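Local coordinates for uncharacterized protein lp_2664 (Lactobacillus plantarum WCFS1, PDB 2PJQ) that is of unknown function but belongs to the HD-domain family, and is probably a metal-dependent phosphohydrolase, as many relatives in that family are, at residues D128-I133 against A188-D193; N177-K182 against E208-F213. All coordinates share one frame; numbering follows the deposited sequence.

In the fold
Contact 1 joins the end of helix 119-130 to the C-terminal part of this all-helical chain, while contact 2 pairs two helices within that part. Their centres lie about 17 Å apart. Along the chain the segments alternate: 128-133, 177-182, 188-193, then 208-213. Contact 1 ties the end of helix 119-130 to the turn after helix 186-189. Contact 2 packs helix 175-183 on helix 204-219. Helices 175-183 and 186-189 follow each other directly, yet the two contacts do not touch, with nearest atoms about 5 Å apart. Contact 1 starts at Asp128, part of a probable HD-type site. Contact 2 lies farther from the centre of the chain. Both reach the second subunit.

Contact 1 (D128-I133 against A188-D193); sequences DRLDAI and ALMNTD
Met190, a selenomethionine, makes the apolar part of this contact with Leu130 and Ile133. Its chain bends at chi2 (51°) and again at chi3 (70°), which turns SE and CE toward Leu130 and Ile133. Met190 SE lies 3.9 Å from CG of Leu130. The terminal Met190 CE meets two branch ends: CD2 of Leu130 and CD1 of Ile133, each at 4.2 Å.

The second kind of contact is between Arg129 and Leu189. The arginine chain is extended from CG to NE and carries its guanidinium across to Leu189, obliquely. There Arg129 NH1 comes within 3.9 Å of Leu189 CB. This is van der Waals contact, and no hydrogen bond joins the two segments.

Asp126, on helix 119-130, accepts bonds from the backbone N atoms of Asn191 and Thr192 and so holds the turn after Met190, while Asp131 makes a salt bridge from OD1 to Arg37 and a hydrogen bond between OD2 and ND1 of His34. Helix 193-198 closes over Leu130 and Met190 through Ala195, and helix 32-49 touches Thr192 and also Asp128, which converges with His34 in a set consistent with an HD-type metal site, with no metal bound here.

Contact 2 (N177-K182 against E208-F213); sequences NHFYEK and EFVDQF
Two helices of the C-terminal part, 175-183 and 204-219, pack here through a small apolar and aromatic cluster. Their short segments run closer to antiparallel than parallel, at 136°, with axes 10.8 Å apart at closest approach. Phe179 and Val210 meet at the centre. Val210 CG2 sits over one face of the Phe179 ring, 4.0 Å from the centroid, in a CH-pi contact. It is displaced toward the root of the ring, and the nearest atom to Val210 CG2 there is Phe179 CG at 3.6 Å.

The other branch of Val210 serves Tyr180. With its CG1 anti to the backbone N (chi1 -175°), Val210 sets that methyl 3.6 Å from Tyr180 CE2 and equally near OH. At the far end of the Phe179 ring, CZ meets CD2 of Phe209 at 4.0 Å. These two rings lie obliquely, their planes at 49°. An alanine in place of Phe179 would probably leave Val210 CG2 without its ring face and open a gap beside Phe209.

Ile138 and Leu142 of helix 134-148 pack on both phenylalanines, and Ile138 of the second subunit also touches Phe209. Phe184 meets the Tyr180 ring edge-to-face. The arrangement is that of an oblique helix pair in an all-helical fold, with a third helix closing the apolar core beside a subunit interface.

Contact 1 (D128-I133 against A188-D193)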
ATOM      1  N   ASP B 128      15.908  11.629  -0.854  1.00 11.80           N
ATOM      2  CA  ASP B 128      15.292  10.387  -0.419  1.00 11.06           C
ATOM      3  C   ASP B 128      13.939  10.615   0.248  1.00 10.83           C
ATOM      4  O   ASP B 128      12.964   9.938  -0.069  1.00 10.33           O
ATOM      5  CB  ASP B 128      16.225   9.645   0.533  1.00 14.69           C
ATOM      6  CG  ASP B 128      15.987   8.156   0.520  1.00 18.59           C
ATOM      7  OD1 ASP B 128      16.254   7.534  -0.530  1.00 22.57           O
ATOM      8  OD2 ASP B 128      15.531   7.604   1.544  1.00 20.14           O
ATOM      9  N   ARG B 129      13.877  11.561   1.177  1.00 13.24           N
ATOM     10  CA  ARG B 129      12.623  11.842   1.869  1.00 12.46           C
ATOM     11  C   ARG B 129      11.602  12.416   0.919  1.00 11.22           C
ATOM     12  O   ARG B 129      10.419  12.082   0.990  1.00 10.51           O
ATOM     13  CB  ARG B 129      12.856  12.805   3.034  1.00 13.42           C
ATOM     14  CG  ARG B 129      13.570  12.137   4.195  1.00 14.80           C
ATOM     15  CD  ARG B 129      14.083  13.120   5.227  1.00 15.61           C
ATOM     16  NE  ARG B 129      14.881  12.418   6.223  1.00 19.24           N
ATOM     17  CZ  ARG B 129      15.429  12.985   7.292  1.00 22.02           C
ATOM     18  NH1 ARG B 129      15.266  14.287   7.521  1.00 19.76           N
ATOM     19  NH2 ARG B 129      16.145  12.245   8.133  1.00 22.80           N
ATOM     20  N   LEU B 130      12.067  13.268   0.013  1.00  9.50           N
ATOM     21  CA  LEU B 130      11.179  13.895  -0.958  1.00  8.02           C
ATOM     22  C   LEU B 130      10.349  12.887  -1.734  1.00  6.73           C
ATOM     23  O   LEU B 130       9.322  13.238  -2.291  1.00  6.24           O
ATOM     24  CB  LEU B 130      11.981  14.761  -1.924  1.00  4.72           C
ATOM     25  CG  LEU B 130      12.073  16.215  -1.483  1.00  3.51           C
ATOM     26  CD1 LEU B 130      12.863  16.974  -2.490  1.00  3.04           C
ATOM     27  CD2 LEU B 130      10.670  16.811  -1.365  1.00  6.46           C
ATOM     28  N   ASP B 131      10.813  11.637  -1.757  1.00  6.94           N
ATOM     29  CA  ASP B 131      10.135  10.550  -2.449  1.00  5.17           C
ATOM     30  C   ASP B 131       9.389   9.654  -1.471  1.00  5.87           C
ATOM     31  O   ASP B 131       8.957   8.564  -1.834  1.00  6.76           O
ATOM     32  CB  ASP B 131      11.138   9.700  -3.213  1.00  3.38           C
ATOM     33  CG  ASP B 131      10.482   8.895  -4.322  1.00  8.24           C
ATOM     34  OD1 ASP B 131       9.927   9.524  -5.262  1.00  9.62           O
ATOM     35  OD2 ASP B 131      10.504   7.642  -4.260  1.00  8.25           O
ATOM     36  N   ALA B 132       9.263  10.100  -0.227  1.00  5.06           N
ATOM     37  CA  ALA B 132       8.562   9.324   0.783  1.00  6.80           C
ATOM     38  C   ALA B 132       7.393  10.127   1.336  1.00  7.79           C
ATOM     39  O   ALA B 132       6.958   9.928   2.469  1.00  9.54           O
ATOM     40  CB  ALA B 132       9.514   8.923   1.909  1.00  2.67           C
ATOM     41  N   ILE B 133       6.901  11.048   0.525  1.00  7.66           N
ATOM     42  CA  ILE B 133       5.785  11.889   0.914  1.00  7.99           C
ATOM     43  C   ILE B 133       5.047  12.160  -0.366  1.00  9.43           C
ATOM     44  O   ILE B 133       5.472  11.712  -1.428  1.00 11.76           O
ATOM     45  CB  ILE B 133       6.246  13.231   1.558  1.00  6.28           C
ATOM     46  CG1 ILE B 133       7.045  14.071   0.549  1.00  5.00           C
ATOM     47  CG2 ILE B 133       7.067  12.941   2.822  1.00  3.58           C
ATOM     48  CD1 ILE B 133       7.570  15.402   1.114  1.00  4.40           C
ATOM     49  N   ALA B 188       9.494  19.658   7.079  1.00 11.35           N
ATOM     50  CA  ALA B 188       9.923  20.715   7.966  1.00  9.56           C
ATOM     51  C   ALA B 188      11.398  20.476   8.181  1.00  9.20           C
ATOM     52  O   ALA B 188      12.146  21.401   8.488  1.00  9.23           O
ATOM     53  CB  ALA B 188       9.167  20.631   9.286  1.00  9.79           C
ATOM     54  N   LEU B 189      11.801  19.222   7.995  1.00  8.91           N
ATOM     55  CA  LEU B 189      13.181  18.814   8.188  1.00 11.03           C
ATOM     56  C   LEU B 189      13.993  18.920   6.905  1.00 13.14           C
ATOM     57  O   LEU B 189      15.216  18.807   6.916  1.00 16.17           O
ATOM     58  CB  LEU B 189      13.231  17.383   8.744  1.00  9.43           C
ATOM     59  CG  LEU B 189      12.651  17.194  10.157  1.00 10.61           C
ATOM     60  CD1 LEU B 189      12.792  15.752  10.652  1.00  7.56           C
ATOM     61  CD2 LEU B 189      13.373  18.121  11.088  1.00  9.33           C
HETATM   62  N   MSE B 190      13.311  19.144   5.797  1.00 13.95           N
HETATM   63  CA  MSE B 190      13.976  19.271   4.517  1.00 16.06           C
HETATM   64  C   MSE B 190      15.125  20.282   4.696  1.00 16.28           C
HETATM   65  O   MSE B 190      14.972  21.279   5.406  1.00 16.10           O
HETATM   66  CB  MSE B 190      12.953  19.771   3.488  1.00 23.21           C
HETATM   67  CG  MSE B 190      13.033  19.123   2.130  1.00 27.22           C
HETATM   68 SE   MSE B 190      13.029  17.193   2.190  1.00 33.25          SE
HETATM   69  CE  MSE B 190      11.212  16.837   2.751  1.00 28.15           C
ATOM     70  N   ASN B 191      16.267  20.034   4.062  1.00 17.95           N
ATOM     71  CA  ASN B 191      17.421  20.929   4.171  1.00 18.30           C
ATOM     72  C   ASN B 191      17.478  21.998   3.072  1.00 19.82           C
ATOM     73  O   ASN B 191      17.537  23.193   3.355  1.00 20.55           O
ATOM     74  CB  ASN B 191      18.717  20.123   4.115  1.00 18.07           C
ATOM     75  CG  ASN B 191      18.866  19.171   5.267  1.00 17.33           C
ATOM     76  OD1 ASN B 191      18.940  19.588   6.417  1.00 17.80           O
ATOM     77  ND2 ASN B 191      18.923  17.879   4.967  1.00 17.18           N
ATOM     78  N   THR B 192      17.485  21.545   1.819  1.00 20.13           N
ATOM     79  CA  THR B 192      17.551  22.409   0.634  1.00 20.38           C
ATOM     80  C   THR B 192      16.390  23.398   0.510  1.00 20.37           C
ATOM     81  O   THR B 192      15.249  23.058   0.799  1.00 19.44           O
ATOM     82  CB  THR B 192      17.531  21.572  -0.651  1.00 19.95           C
ATOM     83  OG1 THR B 192      18.052  20.263  -0.389  1.00 17.17           O
ATOM     84  CG2 THR B 192      18.352  22.257  -1.729  1.00 22.29           C
ATOM     85  N   ASP B 193      16.663  24.618   0.056  1.00 23.69           N
ATOM     86  CA  ASP B 193      15.570  25.570  -0.095  1.00 24.36           C
ATOM     87  C   ASP B 193      14.643  25.077  -1.188  1.00 24.22           C
ATOM     88  O   ASP B 193      13.422  25.155  -1.055  1.00 25.37           O
ATOM     89  CB  ASP B 193      16.075  26.972  -0.444  1.00 23.57           C
ATOM     90  CG  ASP B 193      16.391  27.802   0.791  1.00 26.49           C
ATOM     91  OD1 ASP B 193      15.787  27.529   1.854  1.00 26.92           O
ATOM     92  OD2 ASP B 193      17.226  28.733   0.695  1.00 27.03           O
TER

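Contact 2 (N177-K182 against E208-F213)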
ATOM      1  N   ASN B 177       0.105   5.314  11.658  1.00 19.71           N
ATOM      2  CA  ASN B 177       0.989   5.939  12.636  1.00 19.60           C
ATOM      3  C   ASN B 177       2.309   6.437  12.035  1.00 20.75           C
ATOM      4  O   ASN B 177       2.957   7.343  12.577  1.00 21.70           O
ATOM      5  CB  ASN B 177       1.291   4.974  13.788  1.00 20.79           C
ATOM      6  CG  ASN B 177       0.083   4.711  14.686  1.00 22.04           C
ATOM      7  OD1 ASN B 177      -0.877   5.490  14.730  1.00 22.39           O
ATOM      8  ND2 ASN B 177       0.142   3.614  15.426  1.00 22.95           N
ATOM      9  N   HIS B 178       2.704   5.852  10.909  1.00 19.30           N
ATOM     10  CA  HIS B 178       3.943   6.242  10.259  1.00 17.07           C
ATOM     11  C   HIS B 178       3.889   7.675   9.749  1.00 14.95           C
ATOM     12  O   HIS B 178       4.896   8.376   9.769  1.00 13.84           O
ATOM     13  CB  HIS B 178       4.274   5.283   9.113  1.00 21.65           C
ATOM     14  CG  HIS B 178       5.718   5.305   8.726  1.00 24.52           C
ATOM     15  ND1 HIS B 178       6.732   5.347   9.662  1.00 24.24           N
ATOM     16  CD2 HIS B 178       6.322   5.319   7.516  1.00 25.95           C
ATOM     17  CE1 HIS B 178       7.897   5.391   9.043  1.00 25.39           C
ATOM     18  NE2 HIS B 178       7.677   5.376   7.741  1.00 26.29           N
ATOM     19  N   PHE B 179       2.723   8.115   9.283  1.00 15.96           N
ATOM     20  CA  PHE B 179       2.601   9.488   8.807  1.00 15.08           C
ATOM     21  C   PHE B 179       2.801  10.387  10.015  1.00 16.04           C
ATOM     22  O   PHE B 179       3.634  11.282   9.997  1.00 16.31           O
ATOM     23  CB  PHE B 179       1.228   9.749   8.173  1.00  7.46           C
ATOM     24  CG  PHE B 179       1.005   9.010   6.891  1.00  4.23           C
ATOM     25  CD1 PHE B 179       0.700   7.659   6.898  1.00  5.67           C
ATOM     26  CD2 PHE B 179       1.158   9.642   5.677  1.00  3.63           C
ATOM     27  CE1 PHE B 179       0.550   6.948   5.705  1.00  3.19           C
ATOM     28  CE2 PHE B 179       1.012   8.936   4.478  1.00  2.82           C
ATOM     29  CZ  PHE B 179       0.709   7.589   4.499  1.00  1.00           C
ATOM     30  N   TYR B 180       2.051  10.120  11.076  1.00 17.48           N
ATOM     31  CA  TYR B 180       2.158  10.910  12.293  1.00 17.89           C
ATOM     32  C   TYR B 180       3.562  10.853  12.860  1.00 18.13           C
ATOM     33  O   TYR B 180       4.153  11.887  13.166  1.00 17.83           O
ATOM     34  CB  TYR B 180       1.168  10.408  13.349  1.00 19.69           C
ATOM     35  CG  TYR B 180      -0.265  10.821  13.093  1.00 20.39           C
ATOM     36  CD1 TYR B 180      -0.614  12.169  13.016  1.00 18.91           C
ATOM     37  CD2 TYR B 180      -1.267   9.863  12.880  1.00 20.60           C
ATOM     38  CE1 TYR B 180      -1.920  12.558  12.725  1.00 20.16           C
ATOM     39  CE2 TYR B 180      -2.579  10.244  12.589  1.00 19.66           C
ATOM     40  CZ  TYR B 180      -2.893  11.592  12.507  1.00 19.57           C
ATOM     41  OH  TYR B 180      -4.162  11.982  12.149  1.00 21.97           O
ATOM     42  N   GLU B 181       4.085   9.637  12.987  1.00 17.02           N
ATOM     43  CA  GLU B 181       5.416   9.391  13.543  1.00 18.83           C
ATOM     44  C   GLU B 181       6.606   9.856  12.710  1.00 19.23           C
ATOM     45  O   GLU B 181       7.672  10.162  13.260  1.00 18.59           O
ATOM     46  CB  GLU B 181       5.586   7.894  13.819  1.00 24.58           C
ATOM     47  CG  GLU B 181       4.700   7.373  14.921  1.00 30.38           C
ATOM     48  CD  GLU B 181       4.784   5.875  15.084  1.00 33.38           C
ATOM     49  OE1 GLU B 181       5.895   5.312  14.971  1.00 37.38           O
ATOM     50  OE2 GLU B 181       3.734   5.257  15.347  1.00 36.27           O
ATOM     51  N   LYS B 182       6.433   9.897  11.388  1.00 21.88           N
ATOM     52  CA  LYS B 182       7.524  10.271  10.503  1.00 19.21           C
ATOM     53  C   LYS B 182       7.148  11.170   9.336  1.00 18.69           C
ATOM     54  O   LYS B 182       7.315  12.380   9.413  1.00 19.54           O
ATOM     55  CB  LYS B 182       8.220   9.002   9.985  1.00 14.30           C
ATOM     56  CG  LYS B 182       9.408   9.265   9.053  1.00 14.62           C
ATOM     57  CD  LYS B 182      10.399   8.112   9.018  1.00 10.40           C
ATOM     58  CE  LYS B 182      11.445   8.319   7.939  1.00 10.43           C
ATOM     59  NZ  LYS B 182      11.021   7.736   6.621  1.00 13.46           N
ATOM     60  N   GLU B 208      -4.830  14.626   3.584  1.00 15.13           N
ATOM     61  CA  GLU B 208      -6.175  14.283   3.130  1.00 19.72           C
ATOM     62  C   GLU B 208      -6.385  12.767   3.233  1.00 20.19           C
ATOM     63  O   GLU B 208      -7.499  12.290   3.484  1.00 19.58           O
ATOM     64  CB  GLU B 208      -6.389  14.740   1.683  1.00 30.23           C
ATOM     65  CG  GLU B 208      -6.931  16.169   1.576  1.00 38.88           C
ATOM     66  CD  GLU B 208      -6.500  16.860   0.296  1.00 42.26           C
ATOM     67  OE1 GLU B 208      -6.837  16.343  -0.793  1.00 43.87           O
ATOM     68  OE2 GLU B 208      -5.820  17.916   0.383  1.00 43.57           O
ATOM     69  N   PHE B 209      -5.299  12.019   3.057  1.00 21.94           N
ATOM     70  CA  PHE B 209      -5.352  10.569   3.124  1.00 19.76           C
ATOM     71  C   PHE B 209      -5.550  10.066   4.549  1.00 19.16           C
ATOM     72  O   PHE B 209      -6.463   9.283   4.796  1.00 20.20           O
ATOM     73  CB  PHE B 209      -4.084   9.958   2.516  1.00 17.73           C
ATOM     74  CG  PHE B 209      -4.035   8.465   2.607  1.00 17.23           C
ATOM     75  CD1 PHE B 209      -4.917   7.677   1.877  1.00 18.39           C
ATOM     76  CD2 PHE B 209      -3.134   7.840   3.460  1.00 18.93           C
ATOM     77  CE1 PHE B 209      -4.903   6.277   1.997  1.00 17.98           C
ATOM     78  CE2 PHE B 209      -3.113   6.442   3.589  1.00 19.10           C
ATOM     79  CZ  PHE B 209      -4.002   5.662   2.855  1.00 17.84           C
ATOM     80  N   VAL B 210      -4.704  10.498   5.485  1.00 16.75           N
ATOM     81  CA  VAL B 210      -4.830  10.066   6.878  1.00 15.12           C
ATOM     82  C   VAL B 210      -6.166  10.544   7.472  1.00 17.15           C
ATOM     83  O   VAL B 210      -6.763   9.887   8.335  1.00 16.97           O
ATOM     84  CB  VAL B 210      -3.668  10.612   7.731  1.00 11.98           C
ATOM     85  CG1 VAL B 210      -3.736  10.066   9.160  1.00  8.39           C
ATOM     86  CG2 VAL B 210      -2.360  10.235   7.085  1.00 13.36           C
ATOM     87  N   ASP B 211      -6.641  11.693   7.005  1.00 20.35           N
ATOM     88  CA  ASP B 211      -7.900  12.223   7.494  1.00 21.03           C
ATOM     89  C   ASP B 211      -9.070  11.442   6.903  1.00 21.83           C
ATOM     90  O   ASP B 211      -9.861  10.852   7.638  1.00 22.27           O
ATOM     91  CB  ASP B 211      -7.981  13.724   7.191  1.00 19.48           C
ATOM     92  CG  ASP B 211      -7.062  14.542   8.102  1.00 20.25           C
ATOM     93  OD1 ASP B 211      -6.377  13.930   8.958  1.00 20.84           O
ATOM     94  OD2 ASP B 211      -7.016  15.784   7.978  1.00 19.03           O
ATOM     95  N   GLN B 212      -9.176  11.405   5.582  1.00 24.15           N
ATOM     96  CA  GLN B 212     -10.253  10.644   4.960  1.00 24.75           C
ATOM     97  C   GLN B 212     -10.251   9.175   5.394  1.00 24.85           C
ATOM     98  O   GLN B 212     -11.296   8.528   5.414  1.00 25.78           O
ATOM     99  CB  GLN B 212     -10.154  10.729   3.442  1.00 24.83           C
ATOM    100  CG  GLN B 212     -10.958  11.867   2.874  1.00 26.73           C
ATOM    101  CD  GLN B 212     -12.362  11.865   3.418  1.00 28.06           C
ATOM    102  OE1 GLN B 212     -12.681  12.612   4.348  1.00 28.59           O
ATOM    103  NE2 GLN B 212     -13.213  11.002   2.861  1.00 28.26           N
ATOM    104  N   PHE B 213      -9.082   8.647   5.739  1.00 23.93           N
ATOM    105  CA  PHE B 213      -8.979   7.260   6.172  1.00 23.65           C
ATOM    106  C   PHE B 213      -9.635   7.056   7.544  1.00 24.71           C
ATOM    107  O   PHE B 213     -10.285   6.039   7.780  1.00 24.64           O
ATOM    108  CB  PHE B 213      -7.504   6.819   6.216  1.00 17.73           C
ATOM    109  CG  PHE B 213      -7.303   5.395   6.678  1.00 15.15           C
ATOM    110  CD1 PHE B 213      -7.356   5.072   8.030  1.00 14.70           C
ATOM    111  CD2 PHE B 213      -7.075   4.376   5.756  1.00 15.33           C
ATOM    112  CE1 PHE B 213      -7.187   3.749   8.463  1.00 13.73           C
ATOM    113  CE2 PHE B 213      -6.905   3.052   6.172  1.00 14.84           C
ATOM    114  CZ  PHE B 213      -6.959   2.739   7.529  1.00 15.23           C
TER